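Local coordinates for protein copper-containing nitrite reductase (PDB 6HBE) that probably catalyses the copper-dependent one-electron reduction of nitrite to nitric oxide, with reduced cytochrome c as the likely electron donor, at residues A20-T25 / L55-G60; G109-H114 / I134-K139; L154-I159 / L200-L205; M225-N230 / P245-V250. All coordinates share one frame; numbering follows the deposited sequence.

In the fold
The four contacts follow one another along the chain, so none nests in or crosses another. Contact 1 closes the loop from 20-25 to 55-60 and packs two sheets of the first cupredoxin domain together. Contact 2 pairs 109-114 with 134-139, closing loop 115-133 with the copper ligands Cys115, His125 and Gln130; its second strand is hydrogen-bonded to 55-58 of contact 1. Contact 3 closes loop 160-199, joining parallel strands of the second domain; its Tyr203 hydrogen-bonds to Glu137 of contact 2, with Arg201 more weakly paired to it. Contact 4 closes loop 231-244 in the same sheet, Trp249 bonding to Phe204, while Gln228 and Ser248 bond to Val110. Contacts 2 and 4 touch the second subunit.

Contact 1. Residues A20-T25 / L55-G60; sequences AERHFT and LVVEEG
The carbonyl oxygen of Val56 is gripped by one hydrogen bond across this contact, donated by the arginine opposite: Arg22 NH1 lies 2.9 Å from Val56 O. The donor sits in the carbonyl plane but the bond is bent, with an angle of 133° at the hydrogen, and the oxygen is tilted out of the guanidinium plane. Arg22 gets there by folding its chain at chi2 and chi3, which curls the guanidinium back beside the neighbouring aromatic ring, so that Phe24 CZ lies over one guanidinium face, toward its rim. On the way, Arg22 CG passes Val57 CG1 at 4.1 Å. Arginine suits this partly exposed margin, since its aliphatic part can lie against valine while its charged head reaches a main-chain acceptor. The two strands run antiparallel, yet their axes stay 8.6 Å apart, too far for backbone pairing: they belong to the two facing sheets of a cupredoxin beta-sandwich, and side chains fill the space between them. Phe24 contributes the largest share. Leu55 CB sits almost squarely over one face of its ring, 4.0 Å from the centroid of Phe24, while Leu55 CD2 reaches Phe24 CD1 at 3.7 Å. Val57 comes instead at the edge, its CG1 lying 3.5 Å from Phe24 CE2. Phenylalanine suits this place because its flat ring offers a face to leucine and an edge to valine. Behind these side chains, 20-25 bonds through its backbone to strand 62-69, and Leu55 and Val57 rest on Ile134 and Val136 of strand 131-137.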
# COMPACT_ATOMS: atom_id res chain seq x y z
N ALA C 20 -0.80 -33.44 -26.48
CA ALA C 20 -1.23 -34.37 -25.38
C ALA C 20 -2.54 -33.96 -24.71
O ALA C 20 -2.93 -32.79 -24.75
CB ALA C 20 -0.14 -34.50 -24.33
N GLU C 21 -3.20 -34.93 -24.10
CA GLU C 21 -4.31 -34.67 -23.19
C GLU C 21 -3.78 -34.88 -21.80
O GLU C 21 -3.13 -35.89 -21.52
CB GLU C 21 -5.49 -35.59 -23.47
CG GLU C 21 -6.04 -35.39 -24.87
CD GLU C 21 -7.36 -36.10 -25.10
OE1 GLU C 21 -8.32 -35.82 -24.35
OE2 GLU C 21 -7.43 -36.93 -26.03
N ARG C 22 -4.04 -33.90 -20.94
CA ARG C 22 -3.51 -33.87 -19.59
C ARG C 22 -4.69 -33.72 -18.66
O ARG C 22 -5.58 -32.91 -18.92
CB ARG C 22 -2.57 -32.67 -19.42
CG ARG C 22 -1.34 -32.69 -20.32
CD ARG C 22 -0.50 -33.94 -20.08
NE ARG C 22 -0.35 -34.17 -18.64
CZ ARG C 22 0.48 -33.49 -17.84
NH1 ARG C 22 1.30 -32.54 -18.33
NH2 ARG C 22 0.51 -33.77 -16.53
N HIS C 23 -4.67 -34.46 -17.56
CA HIS C 23 -5.78 -34.43 -16.66
C HIS C 23 -5.33 -34.13 -15.24
O HIS C 23 -4.38 -34.73 -14.75
CB HIS C 23 -6.54 -35.77 -16.72
CG HIS C 23 -7.73 -35.80 -15.82
ND1 HIS C 23 -8.04 -36.88 -15.03
CD2 HIS C 23 -8.65 -34.85 -15.54
CE1 HIS C 23 -9.12 -36.61 -14.32
NE2 HIS C 23 -9.50 -35.37 -14.60
N PHE C 24 -6.03 -33.19 -14.59
CA PHE C 24 -5.72 -32.75 -13.25
C PHE C 24 -6.97 -32.71 -12.39
O PHE C 24 -8.04 -32.29 -12.86
CB PHE C 24 -5.08 -31.34 -13.26
CG PHE C 24 -3.83 -31.23 -14.11
CD1 PHE C 24 -2.60 -31.70 -13.65
CD2 PHE C 24 -3.89 -30.67 -15.38
CE1 PHE C 24 -1.46 -31.59 -14.43
CE2 PHE C 24 -2.75 -30.55 -16.17
CZ PHE C 24 -1.53 -31.02 -15.70
N THR C 25 -6.82 -33.10 -11.12
CA THR C 25 -7.92 -33.09 -10.16
C THR C 25 -7.65 -32.09 -9.03
O THR C 25 -6.61 -32.17 -8.37
CB THR C 25 -8.21 -34.49 -9.60
OG1 THR C 25 -8.48 -35.38 -10.68
CG2 THR C 25 -9.45 -34.44 -8.69
N LEU C 55 0.42 -27.29 -11.64
CA LEU C 55 0.12 -27.97 -12.90
C LEU C 55 1.05 -27.49 -13.98
O LEU C 55 1.26 -26.28 -14.11
CB LEU C 55 -1.33 -27.69 -13.32
CG LEU C 55 -2.38 -27.61 -12.21
CD1 LEU C 55 -3.77 -27.31 -12.80
CD2 LEU C 55 -2.42 -28.87 -11.35
N VAL C 56 1.65 -28.41 -14.75
CA VAL C 56 2.55 -28.04 -15.84
C VAL C 56 2.13 -28.79 -17.10
O VAL C 56 2.01 -30.02 -17.08
CB VAL C 56 4.02 -28.40 -15.52
CG1 VAL C 56 4.93 -28.04 -16.69
CG2 VAL C 56 4.47 -27.70 -14.24
N VAL C 57 1.91 -28.04 -18.18
CA VAL C 57 1.56 -28.59 -19.49
C VAL C 57 2.39 -27.92 -20.56
O VAL C 57 3.17 -27.00 -20.27
CB VAL C 57 0.05 -28.43 -19.80
CG1 VAL C 57 -0.80 -28.98 -18.65
CG2 VAL C 57 -0.32 -26.97 -20.10
N GLU C 58 2.27 -28.43 -21.78
CA GLU C 58 2.92 -27.86 -22.96
C GLU C 58 1.92 -27.03 -23.76
O GLU C 58 0.71 -27.34 -23.75
CB GLU C 58 3.51 -28.97 -23.87
CG GLU C 58 4.49 -29.91 -23.16
CD GLU C 58 5.81 -29.27 -22.72
OE1 GLU C 58 6.23 -29.46 -21.55
OE2 GLU C 58 6.46 -28.58 -23.53
N GLU C 59 2.42 -26.00 -24.45
CA GLU C 59 1.64 -25.18 -25.37
C GLU C 59 0.92 -26.05 -26.43
O GLU C 59 1.54 -26.92 -27.06
CB GLU C 59 2.50 -24.13 -26.05
CG GLU C 59 1.74 -23.20 -27.01
CD GLU C 59 2.60 -22.13 -27.67
OE1 GLU C 59 3.81 -22.02 -27.36
OE2 GLU C 59 2.06 -21.39 -28.51
N GLY C 60 -0.37 -25.81 -26.60
CA GLY C 60 -1.19 -26.62 -27.51
C GLY C 60 -1.84 -27.86 -26.89
O GLY C 60 -2.69 -28.47 -27.54

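Contact 2. Residues G109-H114 / I134-K139; sequences GVFMYH and IVVEPK. With CU (copper (II) ion), chain M.
Backbone hydrogen bonds carry this contact. Strands 109-114 and 134-137 run antiparallel, and Gly109 with Val136 and Phe111 with Ile134 form hydrogen-bonded pairs on either side of the non-hydrogen-bonded pair of Val110 and Val135. The straightest bond is Val136 N to Gly109 O, 2.9 Å long with an angle of 176° at the hydrogen; the return bond from Gly109 N meets a lone pair of Val136 O. Gly109 has backbone angles that a side chain would crowd, so glycine fits this start of the strand.

Apolar contacts fill the face shared by Phe111, Ile134 and Val136. Phe111 CB meets Ile134 CG2 at 3.8 Å, and the ring, leaning back along the strand, brings Phe111 CE2 to 4.0 Å from Val136 CG2. Beta-branched residues suit such a buried strand. Tyr113 turns a ring edge toward the backbone of Ile134, while its hydroxyl bonds to Pro53 O.

Metal coordination lies at the far end of the first strand. His114 CG takes the crowded position between backbone N and carbonyl carbon (chi1 58°), which sends the imidazole off the strand so that His114 NE2 binds copper at 2.0 Å. His80 of the same chain, His267 of the second subunit and a water 1.9 Å from the copper complete the site. Three histidines and a water at a subunit boundary make a type 2 copper centre, where nitrite probably displaces the water, as in related enzymes. Next, Cys115 binds the type 1 copper with His75, His125 and Gln130, so the His-Cys pair is consistent with a short electron path between the metals.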
# COMPACT_ATOMS: atom_id res chain seq x y z
N GLY C 109 3.14 -19.43 -20.89
CA GLY C 109 3.52 -18.61 -19.73
C GLY C 109 3.22 -19.20 -18.36
O GLY C 109 3.01 -20.41 -18.22
N VAL C 110 3.17 -18.32 -17.35
CA VAL C 110 2.95 -18.68 -15.94
C VAL C 110 1.64 -18.02 -15.50
O VAL C 110 1.55 -16.77 -15.49
CB VAL C 110 4.13 -18.22 -15.06
CG1 VAL C 110 3.86 -18.52 -13.58
CG2 VAL C 110 5.43 -18.90 -15.50
N PHE C 111 0.65 -18.85 -15.15
CA PHE C 111 -0.72 -18.41 -14.89
C PHE C 111 -1.19 -18.75 -13.48
O PHE C 111 -0.91 -19.83 -12.96
CB PHE C 111 -1.68 -19.02 -15.91
CG PHE C 111 -1.37 -18.63 -17.32
CD1 PHE C 111 -1.79 -17.39 -17.83
CD2 PHE C 111 -0.62 -19.46 -18.13
CE1 PHE C 111 -1.47 -17.00 -19.12
CE2 PHE C 111 -0.28 -19.08 -19.44
CZ PHE C 111 -0.71 -17.85 -19.93
N MET C 112 -1.95 -17.83 -12.88
CA MET C 112 -2.63 -18.10 -11.60
C MET C 112 -3.91 -18.94 -11.82
O MET C 112 -4.60 -18.79 -12.84
CB MET C 112 -3.03 -16.77 -10.93
CG MET C 112 -3.50 -16.83 -9.46
SD MET C 112 -3.71 -15.14 -8.83
CE MET C 112 -4.47 -15.38 -7.24
N TYR C 113 -4.25 -19.77 -10.83
CA TYR C 113 -5.61 -20.29 -10.68
C TYR C 113 -6.02 -20.04 -9.23
O TYR C 113 -5.15 -19.88 -8.37
CB TYR C 113 -5.74 -21.80 -11.10
CG TYR C 113 -5.12 -22.82 -10.15
CD1 TYR C 113 -5.77 -23.18 -8.96
CD2 TYR C 113 -3.89 -23.43 -10.44
CE1 TYR C 113 -5.23 -24.11 -8.10
CE2 TYR C 113 -3.34 -24.36 -9.56
CZ TYR C 113 -4.01 -24.69 -8.39
OH TYR C 113 -3.51 -25.57 -7.46
N HIS C 114 -7.33 -19.96 -8.97
CA HIS C 114 -7.84 -19.63 -7.64
C HIS C 114 -9.32 -19.95 -7.54
O HIS C 114 -9.99 -20.21 -8.54
CB HIS C 114 -7.59 -18.11 -7.31
CG HIS C 114 -8.22 -17.15 -8.29
ND1 HIS C 114 -9.52 -16.72 -8.17
CD2 HIS C 114 -7.72 -16.53 -9.39
CE1 HIS C 114 -9.82 -15.91 -9.16
NE2 HIS C 114 -8.74 -15.73 -9.89
N ILE C 134 -0.41 -22.68 -12.78
CA ILE C 134 -0.37 -23.54 -13.96
C ILE C 134 0.60 -22.92 -14.94
O ILE C 134 0.49 -21.72 -15.26
CB ILE C 134 -1.75 -23.86 -14.63
CG1 ILE C 134 -1.55 -24.65 -15.95
CG2 ILE C 134 -2.57 -22.62 -14.91
CD1 ILE C 134 -2.81 -25.31 -16.47
N VAL C 135 1.58 -23.72 -15.37
CA VAL C 135 2.59 -23.35 -16.34
C VAL C 135 2.30 -23.99 -17.69
O VAL C 135 2.04 -25.21 -17.77
CB VAL C 135 4.01 -23.82 -15.90
CG1 VAL C 135 5.06 -23.42 -16.93
CG2 VAL C 135 4.38 -23.25 -14.53
N VAL C 136 2.41 -23.18 -18.73
CA VAL C 136 2.30 -23.58 -20.15
C VAL C 136 3.63 -23.33 -20.83
O VAL C 136 3.99 -22.20 -21.15
CB VAL C 136 1.15 -22.83 -20.88
CG1 VAL C 136 1.00 -23.33 -22.32
CG2 VAL C 136 -0.17 -23.01 -20.15
N GLU C 137 4.40 -24.40 -21.03
CA GLU C 137 5.75 -24.30 -21.61
C GLU C 137 5.66 -24.00 -23.10
O GLU C 137 4.98 -24.75 -23.81
CB GLU C 137 6.50 -25.64 -21.52
CG GLU C 137 7.45 -25.82 -20.38
CD GLU C 137 8.51 -24.72 -20.17
OE1 GLU C 137 8.57 -24.30 -19.03
OE2 GLU C 137 9.30 -24.32 -21.05
N PRO C 138 6.37 -22.96 -23.58
CA PRO C 138 6.25 -22.57 -24.99
C PRO C 138 6.92 -23.55 -25.95
O PRO C 138 7.90 -24.21 -25.60
CB PRO C 138 6.99 -21.24 -25.05
CG PRO C 138 8.00 -21.32 -23.95
CD PRO C 138 7.32 -22.09 -22.86
N LYS C 139 6.40 -23.59 -27.18
CA LYS C 139 7.04 -24.33 -28.25
C LYS C 139 8.32 -23.61 -28.64
O LYS C 139 9.32 -24.25 -28.84
CB LYS C 139 6.13 -24.47 -29.48
CG LYS C 139 4.87 -25.29 -29.23
CD LYS C 139 4.61 -26.33 -30.32
CE LYS C 139 3.32 -27.10 -30.06
NZ LYS C 139 2.10 -26.30 -30.39
CU CU M . -8.35 -14.47 -11.41
O HOH W 1 -9.99 -14.69 -12.43

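Contact 3. Residues L154-I159 / L200-L205; sequences LKLYII and LRIYFL
Two neighbouring inner strands of the second cupredoxin domain, within 154-163 and 199-208, lie side by side here in parallel register from Leu154 with Leu200 to Ile159 with Leu205. Five backbone hydrogen bonds alternate between them; the shortest joins Tyr203 N to Leu156 O at 2.8 Å, nearly along the carbonyl axis. On one face Leu154, Leu156 and Ile158 pack against Leu200, Ile202 and Phe204, aliphatic and aromatic groups suited to a buried sandwich interior. The other face, turned toward the first domain, bears an offset stack: the rings of Tyr157 and Tyr203 point the same way, centroids 4.5 Å apart and planes at 19°, with Tyr157 CE2 over the rim of Tyr203. Both tyrosines rest on Val135.

Beside the stack, Lys155 stretches out in an extended chain, its CE reaching 3.6 Å from Tyr203 OH. Arg201, bent at chi3, grips that same hydroxyl side-on and within its guanidinium plane, Arg201 NE at 3.0 Å and Arg201 NH2 at 3.2 Å from Tyr203 OH. Glu137 also hydrogen-bonds to this hydroxyl, while Arg201 NH1 forms a salt bridge with Glu145 and a hydrogen bond with Tyr199 OH. Lys155 NZ and Arg201 NH2, like charges, come within 3.8 Å; Glu145, and more weakly Glu137, probably offset part of the charge on Arg201. The hydroxyl, shared between a guanidinium and a carboxylate, would be polarised from both sides and probably fixed in rotation.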
# COMPACT_ATOMS: atom_id res chain seq x y z
N LEU C 154 18.64 -26.50 -13.32
CA LEU C 154 17.59 -26.63 -12.31
C LEU C 154 16.46 -25.61 -12.60
O LEU C 154 16.73 -24.44 -12.91
CB LEU C 154 18.16 -26.41 -10.91
CG LEU C 154 17.27 -26.62 -9.68
CD1 LEU C 154 16.71 -28.04 -9.53
CD2 LEU C 154 18.06 -26.24 -8.45
N LYS C 155 15.21 -26.08 -12.52
CA LYS C 155 14.01 -25.23 -12.58
C LYS C 155 13.49 -24.99 -11.17
O LYS C 155 13.40 -25.93 -10.37
CB LYS C 155 12.93 -25.89 -13.42
CG LYS C 155 13.29 -25.99 -14.90
CD LYS C 155 12.20 -26.74 -15.66
CE LYS C 155 12.39 -26.63 -17.17
NZ LYS C 155 11.30 -27.34 -17.89
N LEU C 156 13.13 -23.74 -10.88
CA LEU C 156 12.64 -23.32 -9.58
C LEU C 156 11.28 -22.65 -9.84
O LEU C 156 11.22 -21.69 -10.61
CB LEU C 156 13.58 -22.33 -8.94
CG LEU C 156 15.04 -22.77 -8.71
CD1 LEU C 156 15.81 -21.63 -8.07
CD2 LEU C 156 15.12 -24.00 -7.81
N TYR C 157 10.22 -23.17 -9.22
CA TYR C 157 8.85 -22.63 -9.33
C TYR C 157 8.48 -22.01 -7.99
O TYR C 157 8.48 -22.70 -6.93
CB TYR C 157 7.88 -23.73 -9.73
CG TYR C 157 8.16 -24.44 -11.06
CD1 TYR C 157 8.96 -25.60 -11.10
CD2 TYR C 157 7.55 -24.05 -12.23
CE1 TYR C 157 9.18 -26.30 -12.28
CE2 TYR C 157 7.75 -24.75 -13.41
CZ TYR C 157 8.58 -25.88 -13.43
OH TYR C 157 8.82 -26.60 -14.59
N ILE C 158 8.18 -20.70 -8.01
CA ILE C 158 7.98 -19.92 -6.77
C ILE C 158 6.67 -19.09 -6.81
O ILE C 158 6.48 -18.29 -7.72
CB ILE C 158 9.15 -18.90 -6.59
CG1 ILE C 158 10.53 -19.59 -6.56
CG2 ILE C 158 8.96 -18.08 -5.30
CD1 ILE C 158 10.83 -20.29 -5.25
N ILE C 159 5.83 -19.23 -5.78
CA ILE C 159 4.70 -18.32 -5.54
C ILE C 159 5.01 -17.47 -4.33
O ILE C 159 5.48 -18.01 -3.32
CB ILE C 159 3.37 -19.07 -5.33
CG1 ILE C 159 2.81 -19.51 -6.69
CG2 ILE C 159 2.35 -18.23 -4.57
CD1 ILE C 159 1.63 -20.48 -6.63
N LEU C 200 20.00 -21.56 -14.36
CA LEU C 200 18.72 -21.64 -13.65
C LEU C 200 17.58 -21.02 -14.47
O LEU C 200 17.78 -19.99 -15.10
CB LEU C 200 18.80 -20.93 -12.29
CG LEU C 200 19.89 -21.39 -11.32
CD1 LEU C 200 19.75 -20.68 -9.98
CD2 LEU C 200 19.92 -22.90 -11.07
N ARG C 201 16.40 -21.64 -14.43
CA ARG C 201 15.17 -20.99 -14.94
C ARG C 201 14.13 -20.91 -13.80
O ARG C 201 13.78 -21.93 -13.21
CB ARG C 201 14.62 -21.68 -16.20
CG ARG C 201 13.57 -20.85 -16.97
CD ARG C 201 13.59 -21.15 -18.47
NE ARG C 201 12.92 -22.41 -18.79
CZ ARG C 201 13.28 -23.30 -19.73
NH1 ARG C 201 14.36 -23.14 -20.49
NH2 ARG C 201 12.52 -24.38 -19.91
N ILE C 202 13.67 -19.69 -13.50
CA ILE C 202 12.79 -19.41 -12.36
C ILE C 202 11.41 -19.06 -12.95
O ILE C 202 11.32 -18.27 -13.89
CB ILE C 202 13.33 -18.24 -11.49
CG1 ILE C 202 14.74 -18.57 -10.95
CG2 ILE C 202 12.39 -17.92 -10.32
CD1 ILE C 202 15.51 -17.37 -10.45
N TYR C 203 10.38 -19.70 -12.44
CA TYR C 203 8.99 -19.45 -12.82
C TYR C 203 8.37 -18.77 -11.59
O TYR C 203 8.17 -19.44 -10.57
CB TYR C 203 8.29 -20.76 -13.16
CG TYR C 203 8.87 -21.53 -14.36
CD1 TYR C 203 10.04 -22.30 -14.23
CD2 TYR C 203 8.23 -21.52 -15.60
CE1 TYR C 203 10.56 -23.02 -15.31
CE2 TYR C 203 8.74 -22.23 -16.70
CZ TYR C 203 9.92 -22.97 -16.54
OH TYR C 203 10.44 -23.69 -17.60
N PHE C 204 8.08 -17.47 -11.69
CA PHE C 204 7.64 -16.66 -10.53
C PHE C 204 6.23 -16.12 -10.73
O PHE C 204 5.97 -15.48 -11.75
CB PHE C 204 8.60 -15.49 -10.32
CG PHE C 204 8.17 -14.54 -9.21
CD1 PHE C 204 8.02 -15.01 -7.92
CD2 PHE C 204 8.00 -13.18 -9.44
CE1 PHE C 204 7.64 -14.17 -6.89
CE2 PHE C 204 7.66 -12.32 -8.40
CZ PHE C 204 7.45 -12.83 -7.13
N LEU C 205 5.34 -16.34 -9.74
CA LEU C 205 3.99 -15.77 -9.75
C LEU C 205 3.76 -15.08 -8.43
O LEU C 205 3.87 -15.71 -7.37
CB LEU C 205 2.94 -16.88 -9.97
CG LEU C 205 1.45 -16.54 -9.78
CD1 LEU C 205 0.97 -15.54 -10.79
CD2 LEU C 205 0.56 -17.77 -9.82

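Contact 4. Residues M225-N230 / P245-V250; sequences MYYQGN and PSDSWV
Asp247 opens the contact by accepting a short hydrogen bond, Tyr227 OH lying 2.6 Å from Asp247 OD1 and approaching from above the carboxylate plane. Thr240 of the second subunit bonds to the same oxygen, and Gly244 N holds OD2, so the carboxylate of this buried aspartate is well supplied with partners. Gln228 lays its NE2 over a face of the Tyr227 ring and turns its amide to Gln239 and Thr240 of the second subunit.

Ser248 follows: Gln228 N lies 2.9 Å from Ser248 O, though the donor stands above the carbonyl plane. Its small side chain, with OG in the crowded position between backbone N and carbonyl carbon, bonds to Val110 O. Ser248 N is buried without a partner.

Trp249 spreads a broad indole that is covered on both faces. Met225 CE lies 4.1 Å from the six-ring centroid of Trp249 on one side, and Tyr227 CB lies 4.0 Å from that centroid on the other. The Tyr227 ring itself stands oblique, its plane at 56° to the indole. Trp249 NE1 bonds to Leu242 O.

Val250 pairs with Tyr226 through two backbone bonds, Tyr226 N to Val250 O at 2.8 Å and Val250 N to Tyr226 O at 3.1 Å. Tyr226 O also accepts Gly229 N, at 3.0 Å. Val250 CG2 presses on Gly229 CA at 3.6 Å, where glycine, at positive phi, leaves it room. This is an antiparallel pair of inner strands in the second domain's cupredoxin sheet, ending in a type II turn, Tyr226 to Gly229, with Asp247 and Gln228 against the second subunit.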
# COMPACT_ATOMS: atom_id res chain seq x y z
N MET C 225 14.49 -11.89 -18.87
CA MET C 225 13.20 -12.09 -18.22
C MET C 225 12.07 -11.95 -19.24
O MET C 225 12.18 -11.19 -20.17
CB MET C 225 12.97 -11.08 -17.09
CG MET C 225 14.18 -10.75 -16.26
SD MET C 225 13.84 -9.90 -14.71
CE MET C 225 12.96 -8.46 -15.29
N TYR C 226 10.97 -12.67 -19.01
CA TYR C 226 9.83 -12.68 -19.91
C TYR C 226 8.56 -12.37 -19.13
O TYR C 226 8.14 -13.17 -18.29
CB TYR C 226 9.74 -14.05 -20.60
CG TYR C 226 11.07 -14.47 -21.21
CD1 TYR C 226 12.01 -15.19 -20.46
CD2 TYR C 226 11.38 -14.15 -22.53
CE1 TYR C 226 13.24 -15.56 -21.02
CE2 TYR C 226 12.60 -14.52 -23.09
CZ TYR C 226 13.52 -15.22 -22.35
OH TYR C 226 14.73 -15.59 -22.90
N TYR C 227 7.97 -11.21 -19.38
CA TYR C 227 6.73 -10.80 -18.70
C TYR C 227 5.57 -11.74 -19.08
O TYR C 227 5.37 -12.04 -20.28
CB TYR C 227 6.40 -9.34 -18.95
CG TYR C 227 5.19 -8.77 -18.17
CD1 TYR C 227 5.13 -8.78 -16.78
CD2 TYR C 227 4.12 -8.18 -18.85
CE1 TYR C 227 4.03 -8.24 -16.09
CE2 TYR C 227 3.03 -7.62 -18.19
CZ TYR C 227 2.98 -7.65 -16.80
OH TYR C 227 1.85 -7.11 -16.18
N GLN C 228 4.87 -12.23 -18.05
CA GLN C 228 3.84 -13.28 -18.11
C GLN C 228 4.38 -14.68 -18.45
O GLN C 228 3.60 -15.61 -18.62
CB GLN C 228 2.72 -12.91 -19.08
CG GLN C 228 2.14 -11.51 -18.83
CD GLN C 228 1.12 -11.50 -17.70
OE1 GLN C 228 0.28 -12.39 -17.61
NE2 GLN C 228 1.14 -10.46 -16.87
N GLY C 229 5.70 -14.82 -18.54
CA GLY C 229 6.31 -16.05 -19.10
C GLY C 229 6.23 -16.22 -20.63
O GLY C 229 6.64 -17.29 -21.14
N ASN C 230 5.73 -15.23 -21.35
CA ASN C 230 5.66 -15.29 -22.81
C ASN C 230 7.00 -14.92 -23.44
O ASN C 230 7.48 -13.79 -23.24
CB ASN C 230 4.55 -14.38 -23.36
CG ASN C 230 4.25 -14.62 -24.84
OD1 ASN C 230 5.14 -14.52 -25.68
ND2 ASN C 230 2.99 -14.93 -25.16
N PRO C 245 -0.18 -8.03 -8.04
CA PRO C 245 -0.98 -9.26 -7.85
C PRO C 245 -1.47 -9.91 -9.15
O PRO C 245 -2.14 -9.26 -9.93
CB PRO C 245 -2.14 -8.79 -6.96
CG PRO C 245 -1.52 -7.67 -6.16
CD PRO C 245 -0.62 -6.95 -7.14
N SER C 246 -1.16 -11.21 -9.30
CA SER C 246 -1.38 -12.07 -10.50
C SER C 246 -0.47 -11.81 -11.69
O SER C 246 -0.67 -12.44 -12.76
CB SER C 246 -2.87 -12.15 -10.94
OG SER C 246 -3.04 -13.15 -11.94
N ASP C 247 0.52 -10.92 -11.55
CA ASP C 247 1.62 -10.81 -12.52
C ASP C 247 2.62 -11.96 -12.33
O ASP C 247 2.81 -12.47 -11.23
CB ASP C 247 2.42 -9.50 -12.37
CG ASP C 247 1.75 -8.27 -13.02
OD1 ASP C 247 1.09 -8.39 -14.10
OD2 ASP C 247 2.00 -7.15 -12.46
N SER C 248 3.28 -12.33 -13.40
CA SER C 248 4.27 -13.43 -13.40
C SER C 248 5.44 -13.12 -14.32
O SER C 248 5.33 -12.23 -15.17
CB SER C 248 3.62 -14.74 -13.86
OG SER C 248 3.29 -14.68 -15.28
N TRP C 249 6.54 -13.86 -14.11
CA TRP C 249 7.74 -13.79 -14.92
C TRP C 249 8.35 -15.17 -15.10
O TRP C 249 8.25 -16.00 -14.20
CB TRP C 249 8.81 -12.89 -14.25
CG TRP C 249 8.50 -11.42 -14.18
CD1 TRP C 249 7.85 -10.77 -13.14
CD2 TRP C 249 8.80 -10.42 -15.15
NE1 TRP C 249 7.75 -9.43 -13.42
CE2 TRP C 249 8.32 -9.19 -14.65
CE3 TRP C 249 9.47 -10.44 -16.39
CZ2 TRP C 249 8.49 -7.96 -15.33
CZ3 TRP C 249 9.61 -9.21 -17.10
CH2 TRP C 249 9.11 -8.00 -16.57
N VAL C 250 8.99 -15.41 -16.26
CA VAL C 250 10.07 -16.43 -16.37
C VAL C 250 11.44 -15.70 -16.43
O VAL C 250 11.57 -14.71 -17.13
CB VAL C 250 9.88 -17.37 -17.59
CG1 VAL C 250 11.07 -18.28 -17.81
CG2 VAL C 250 8.63 -18.22 -17.38